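Local coordinates for host-nuclease inhibitor protein Gam, putative (Desulfovibrio vulgaris, PDB 2P2U) that probably binds double-stranded DNA, as a putative host-nuclease inhibitor related to the Gam protein of bacteriophage Mu, at residues Leu58-Arg61 against Lys62-Glu65; Thr73-Lys76 against Thr77-Phe80. All blocks are in the same frame, centred on the assembly; numbering follows the deposited sequence.

Contact 1 of 2, residues Leu58-Arg61 against Lys62-Glu65; sequences LARR and KELE
R61 NH2 lies 2.7 Å from E65 OE1, a salt bridge between side chains four residues apart on one helix. The carboxylate comes to the edge of the guanidinium, near its plane, and the two planes stand 86° apart. R61 reaches it with a chain that is extended from CG to NE, starting from a CG placed trans to the backbone N (chi1 -174°). The same guanidinium turns its NE to D29 of the second subunit in another salt bridge, so two carboxylates from different chains probably share its charge and restrict its rotation.

R60 pairs at the shorter i to i+3 spacing. Its NH2 donates to E63 OE1 over 3.3 Å, with a nearly straight N-H...O angle of 167°; the oxygen sits in the guanidinium plane, but the nitrogen meets it on the anti side and somewhat out of the carboxylate plane. The bends at chi2 and chi3 turn the guanidinium toward E63 and across L64, whose CD2 lies over one face, 3.8 Å from R60 NH1. That NH1 also forms a salt bridge with E24 of the second subunit.

Both pairs belong to the long helix 15-74, whose i to i+4 ladder here includes E65 N to R61 O at 2.9 Å and L64 N to R60 O at 3.3 Å. Just before them the bonds are weak: K62 N to L58 O and A59 O, and E63 N to A59 O. L64, the buried residue of the group, packs on I25 of the second subunit, while E65 meets I159 of that subunit.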
ATOM      1  N   LEU A  58      16.918  12.130 -17.232  1.00 77.94           N
ATOM      2  CA  LEU A  58      15.492  12.005 -17.596  1.00 76.26           C
ATOM      3  C   LEU A  58      14.924  13.277 -18.206  1.00 75.34           C
ATOM      4  O   LEU A  58      13.896  13.223 -18.890  1.00 75.75           O
ATOM      5  CB  LEU A  58      14.629  11.542 -16.421  1.00 76.40           C
ATOM      6  CG  LEU A  58      14.765  10.088 -15.907  1.00 77.10           C
ATOM      7  CD1 LEU A  58      14.534  10.083 -14.394  1.00 75.72           C
ATOM      8  CD2 LEU A  58      13.867   9.034 -16.618  1.00 75.55           C
ATOM      9  N   ALA A  59      15.570  14.418 -17.952  1.00 73.43           N
ATOM     10  CA  ALA A  59      15.222  15.652 -18.643  1.00 72.29           C
ATOM     11  C   ALA A  59      15.633  15.499 -20.103  1.00 71.66           C
ATOM     12  O   ALA A  59      14.856  15.773 -20.993  1.00 71.11           O
ATOM     13  CB  ALA A  59      15.925  16.859 -18.026  1.00 72.20           C
ATOM     14  N   ARG A  60      16.857  15.028 -20.332  1.00 70.97           N
ATOM     15  CA  ARG A  60      17.342  14.808 -21.676  1.00 70.12           C
ATOM     16  C   ARG A  60      16.505  13.728 -22.385  1.00 69.15           C
ATOM     17  O   ARG A  60      16.139  13.878 -23.567  1.00 68.52           O
ATOM     18  CB  ARG A  60      18.855  14.498 -21.692  1.00 70.38           C
ATOM     19  CG  ARG A  60      19.453  14.143 -23.094  1.00 71.65           C
ATOM     20  CD  ARG A  60      20.380  15.216 -23.691  1.00 73.06           C
ATOM     21  NE  ARG A  60      19.706  16.165 -24.583  1.00 73.39           N
ATOM     22  CZ  ARG A  60      19.864  16.246 -25.903  1.00 72.19           C
ATOM     23  NH1 ARG A  60      20.659  15.409 -26.574  1.00 71.27           N
ATOM     24  NH2 ARG A  60      19.200  17.176 -26.560  1.00 71.97           N
ATOM     25  N   ARG A  61      16.166  12.658 -21.680  1.00 67.92           N
ATOM     26  CA  ARG A  61      15.372  11.632 -22.348  1.00 66.75           C
ATOM     27  C   ARG A  61      14.048  12.194 -22.858  1.00 67.42           C
ATOM     28  O   ARG A  61      13.538  11.704 -23.830  1.00 67.86           O
ATOM     29  CB  ARG A  61      15.148  10.446 -21.444  1.00 65.51           C
ATOM     30  CG  ARG A  61      14.473   9.317 -22.121  1.00 61.26           C
ATOM     31  CD  ARG A  61      14.255   8.249 -21.118  1.00 54.51           C
ATOM     32  NE  ARG A  61      14.003   6.937 -21.701  1.00 55.12           N
ATOM     33  CZ  ARG A  61      12.911   6.571 -22.392  1.00 52.83           C
ATOM     34  NH1 ARG A  61      12.805   5.308 -22.817  1.00 48.99           N
ATOM     35  NH2 ARG A  61      11.936   7.449 -22.644  1.00 51.21           N
ATOM     36  N   LYS A  62      13.531  13.244 -22.221  1.00 68.29           N
ATOM     37  CA  LYS A  62      12.269  13.869 -22.596  1.00 69.06           C
ATOM     38  C   LYS A  62      12.405  14.641 -23.930  1.00 69.72           C
ATOM     39  O   LYS A  62      11.858  14.223 -24.938  1.00 69.68           O
ATOM     40  CB  LYS A  62      11.756  14.759 -21.423  1.00 69.75           C
ATOM     41  CG  LYS A  62      10.321  15.409 -21.547  1.00 69.28           C
ATOM     42  CD  LYS A  62       9.147  14.417 -21.785  1.00 69.29           C
ATOM     43  CE  LYS A  62       7.840  15.159 -22.228  1.00 71.18           C
ATOM     44  NZ  LYS A  62       6.559  14.312 -22.215  1.00 69.60           N
ATOM     45  N   GLU A  63      13.120  15.762 -23.937  1.00 70.43           N
ATOM     46  CA  GLU A  63      13.606  16.378 -25.167  1.00 72.32           C
ATOM     47  C   GLU A  63      13.713  15.412 -26.422  1.00 72.89           C
ATOM     48  O   GLU A  63      13.242  15.743 -27.520  1.00 73.01           O
ATOM     49  CB  GLU A  63      14.966  17.031 -24.874  1.00 71.81           C
ATOM     50  CG  GLU A  63      14.956  18.255 -23.895  1.00 73.71           C
ATOM     51  CD  GLU A  63      16.375  18.919 -23.649  1.00 75.42           C
ATOM     52  OE1 GLU A  63      17.283  18.904 -24.551  1.00 77.36           O
ATOM     53  OE2 GLU A  63      16.570  19.487 -22.532  1.00 79.66           O
ATOM     54  N   LEU A  64      14.319  14.226 -26.246  1.00 73.25           N
ATOM     55  CA  LEU A  64      14.592  13.296 -27.340  1.00 73.17           C
ATOM     56  C   LEU A  64      13.354  12.551 -27.664  1.00 74.80           C
ATOM     57  O   LEU A  64      12.980  12.457 -28.830  1.00 75.29           O
ATOM     58  CB  LEU A  64      15.630  12.254 -26.949  1.00 72.24           C
ATOM     59  CG  LEU A  64      17.010  12.716 -26.540  1.00 70.73           C
ATOM     60  CD1 LEU A  64      17.696  11.595 -25.835  1.00 69.40           C
ATOM     61  CD2 LEU A  64      17.816  13.219 -27.729  1.00 69.14           C
ATOM     62  N   GLU A  65      12.751  11.959 -26.629  1.00 76.07           N
ATOM     63  CA  GLU A  65      11.439  11.327 -26.750  1.00 77.13           C
ATOM     64  C   GLU A  65      10.430  12.227 -27.467  1.00 76.16           C
ATOM     65  O   GLU A  65       9.839  11.807 -28.446  1.00 76.48           O
ATOM     66  CB  GLU A  65      10.893  10.949 -25.388  1.00 77.12           C
ATOM     67  CG  GLU A  65       9.582  10.152 -25.471  1.00 80.25           C
ATOM     68  CD  GLU A  65       9.114   9.625 -24.115  1.00 80.04           C
ATOM     69  OE1 GLU A  65       9.996   9.254 -23.270  1.00 80.82           O
ATOM     70  OE2 GLU A  65       7.862   9.591 -23.927  1.00 82.18           O
TER

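Contact 2 of 2, residues Thr73-Lys76 against Thr77-Phe80; sequences TLNK and TEMF
K76 and F80 start from different first torsions: CG of K76 is trans to its backbone N (chi1 -173°), whereas CG of F80 is trans to its own carbonyl carbon (chi1 -58°). The lysine chain then runs extended away from the turn, and the phenyl ring is brought back beside the K76 carbonyl. There F80 CD1 comes to 3.7 Å from K76 O, which lies at the ring edge, near its plane. The same oxygen accepts the backbone hydrogen bond from F80 N at 3.3 Å, with an N-H...O angle of 157°. One carbonyl oxygen therefore meets both the amide and the ring edge of F80.

Around N75 O gather side-chain atoms of E78 and M79. M79, a selenomethionine, points its CB toward the preceding segment and meets N75 O at 3.1 Å, while its SE approaches N75 CB at 4.1 Å. From E78, whose chain is bent at chi2, CG lies 3.6 Å from the same N75 O.

These contacts form where the long helix 15-74 gives way to the short helix 76-79. N75 occupies the N-cap position of the short helix, but its side chain makes no capping bond. Its backbone is not helical, unlike that of K76 and T77.

Beyond the turn, F95 of strand 91-103 receives K76 in a cation-pi contact and the F80 ring in an edge-to-face one. M79 and F80 also both touch I93 of that strand and L86 of the intervening loop, while M79 packs on F71 and F80 on A72, both of the long helix.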
ATOM      1  N   THR A  73       5.054  12.407 -36.070  1.00 76.86           N
ATOM      2  CA  THR A  73       3.739  12.958 -36.492  1.00 79.38           C
ATOM      3  C   THR A  73       3.828  13.856 -37.775  1.00 80.33           C
ATOM      4  O   THR A  73       3.435  13.403 -38.873  1.00 80.62           O
ATOM      5  CB  THR A  73       2.830  13.610 -35.346  1.00 79.16           C
ATOM      6  OG1 THR A  73       3.016  15.023 -35.322  1.00 81.25           O
ATOM      7  CG2 THR A  73       3.084  13.042 -33.943  1.00 80.09           C
ATOM      8  N   LEU A  74       4.343  15.088 -37.670  1.00 81.03           N
ATOM      9  CA  LEU A  74       4.642  15.889 -38.878  1.00 82.35           C
ATOM     10  C   LEU A  74       4.960  15.077 -40.154  1.00 83.09           C
ATOM     11  O   LEU A  74       4.655  15.541 -41.223  1.00 83.64           O
ATOM     12  CB  LEU A  74       5.768  16.920 -38.655  1.00 82.04           C
ATOM     13  CG  LEU A  74       5.627  18.248 -37.850  1.00 84.65           C
ATOM     14  CD1 LEU A  74       6.873  19.162 -38.088  1.00 84.70           C
ATOM     15  CD2 LEU A  74       4.304  19.077 -38.048  1.00 86.02           C
ATOM     16  N   ASN A  75       5.556  13.888 -40.042  1.00 84.22           N
ATOM     17  CA  ASN A  75       5.949  13.065 -41.199  1.00 85.72           C
ATOM     18  C   ASN A  75       5.123  11.772 -41.340  1.00 86.76           C
ATOM     19  O   ASN A  75       5.544  10.799 -41.973  1.00 85.62           O
ATOM     20  CB  ASN A  75       7.445  12.706 -41.098  1.00 85.74           C
ATOM     21  CG  ASN A  75       8.355  13.734 -41.765  1.00 86.29           C
ATOM     22  OD1 ASN A  75       8.725  13.575 -42.933  1.00 87.05           O
ATOM     23  ND2 ASN A  75       8.726  14.781 -41.031  1.00 84.50           N
ATOM     24  N   LYS A  76       3.937  11.784 -40.747  1.00 89.00           N
ATOM     25  CA  LYS A  76       3.231  10.541 -40.391  1.00 91.38           C
ATOM     26  C   LYS A  76       2.772   9.676 -41.566  1.00 93.15           C
ATOM     27  O   LYS A  76       3.067   8.467 -41.614  1.00 93.17           O
ATOM     28  CB  LYS A  76       2.032  10.833 -39.452  1.00 90.87           C
ATOM     29  CG  LYS A  76       1.364   9.546 -38.899  1.00 90.76           C
ATOM     30  CD  LYS A  76      -0.085   9.916 -38.322  1.00 90.89           C
ATOM     31  CE  LYS A  76      -0.604   8.461 -37.709  1.00 90.55           C
ATOM     32  NZ  LYS A  76      -1.762   8.947 -36.752  1.00 90.17           N
ATOM     33  N   THR A  77       2.047  10.326 -42.488  1.00 95.82           N
ATOM     34  CA  THR A  77       1.185   9.671 -43.504  1.00 98.02           C
ATOM     35  C   THR A  77       1.965   8.736 -44.453  1.00 99.16           C
ATOM     36  O   THR A  77       1.575   7.575 -44.678  1.00 99.11           O
ATOM     37  CB  THR A  77       0.281  10.724 -44.266  1.00 98.07           C
ATOM     38  OG1 THR A  77       1.098  11.664 -44.984  1.00 98.89           O
ATOM     39  CG2 THR A  77      -0.621  11.495 -43.271  1.00 98.31           C
ATOM     40  N   GLU A  78       3.093   9.242 -44.952  1.00100.65           N
ATOM     41  CA  GLU A  78       3.996   8.476 -45.804  1.00102.13           C
ATOM     42  C   GLU A  78       4.731   7.384 -45.011  1.00103.04           C
ATOM     43  O   GLU A  78       4.794   6.216 -45.421  1.00102.79           O
ATOM     44  CB  GLU A  78       4.999   9.443 -46.438  1.00102.21           C
ATOM     45  CG  GLU A  78       5.248  10.710 -45.578  1.00102.79           C
ATOM     46  CD  GLU A  78       6.753  11.040 -45.391  1.00104.76           C
ATOM     47  OE1 GLU A  78       7.577  10.103 -45.187  1.00105.07           O
ATOM     48  OE2 GLU A  78       7.111  12.239 -45.430  1.00104.05           O
HETATM   49  N   MSE A  79       5.242   7.788 -43.847  1.00104.34           N
HETATM   50  CA  MSE A  79       6.282   7.073 -43.116  1.00105.87           C
HETATM   51  C   MSE A  79       5.872   5.719 -42.552  1.00104.98           C
HETATM   52  O   MSE A  79       6.699   4.796 -42.513  1.00104.74           O
HETATM   53  CB  MSE A  79       6.797   7.972 -42.010  1.00105.56           C
HETATM   54  CG  MSE A  79       8.218   7.701 -41.565  1.00107.42           C
HETATM   55 SE   MSE A  79       8.713   8.945 -40.111  1.00111.39          SE
HETATM   56  CE  MSE A  79       9.453   7.614 -38.909  1.00107.73           C
ATOM     57  N   PHE A  80       4.610   5.605 -42.117  1.00104.94           N
ATOM     58  CA  PHE A  80       4.076   4.352 -41.516  1.00104.44           C
ATOM     59  C   PHE A  80       2.976   3.722 -42.361  1.00104.82           C
ATOM     60  O   PHE A  80       1.886   4.292 -42.476  1.00105.28           O
ATOM     61  CB  PHE A  80       3.550   4.601 -40.087  1.00103.50           C
ATOM     62  CG  PHE A  80       4.591   5.162 -39.134  1.00101.25           C
ATOM     63  CD1 PHE A  80       4.751   6.544 -38.989  1.00 97.21           C
ATOM     64  CD2 PHE A  80       5.409   4.309 -38.400  1.00 98.28           C
ATOM     65  CE1 PHE A  80       5.690   7.061 -38.138  1.00 95.59           C
ATOM     66  CE2 PHE A  80       6.355   4.829 -37.547  1.00 97.86           C
ATOM     67  CZ  PHE A  80       6.491   6.210 -37.411  1.00 97.69           C
TER

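In the fold
Both contacts are surface contacts in series along helix 15-74, with centres 22 Å apart and nearest atoms about 9 Å apart, so neither touches the other. Contact 1 lies within that helix; contact 2 joins its end to helix 76-79. Their chemistry follows this placement. At 58-65, two arginine-glutamate pairs on different sides of the helix each meet the second subunit, whose acidic side chains add intermolecular salt bridges and whose hydrophobic residues meet L64 and E65. At 73-80, side chains turn to F95 and I93 of strand 91-103 and to the loop and long helix of the same chain, and the second subunit contributes a weak, long ion pair from D155 to K76.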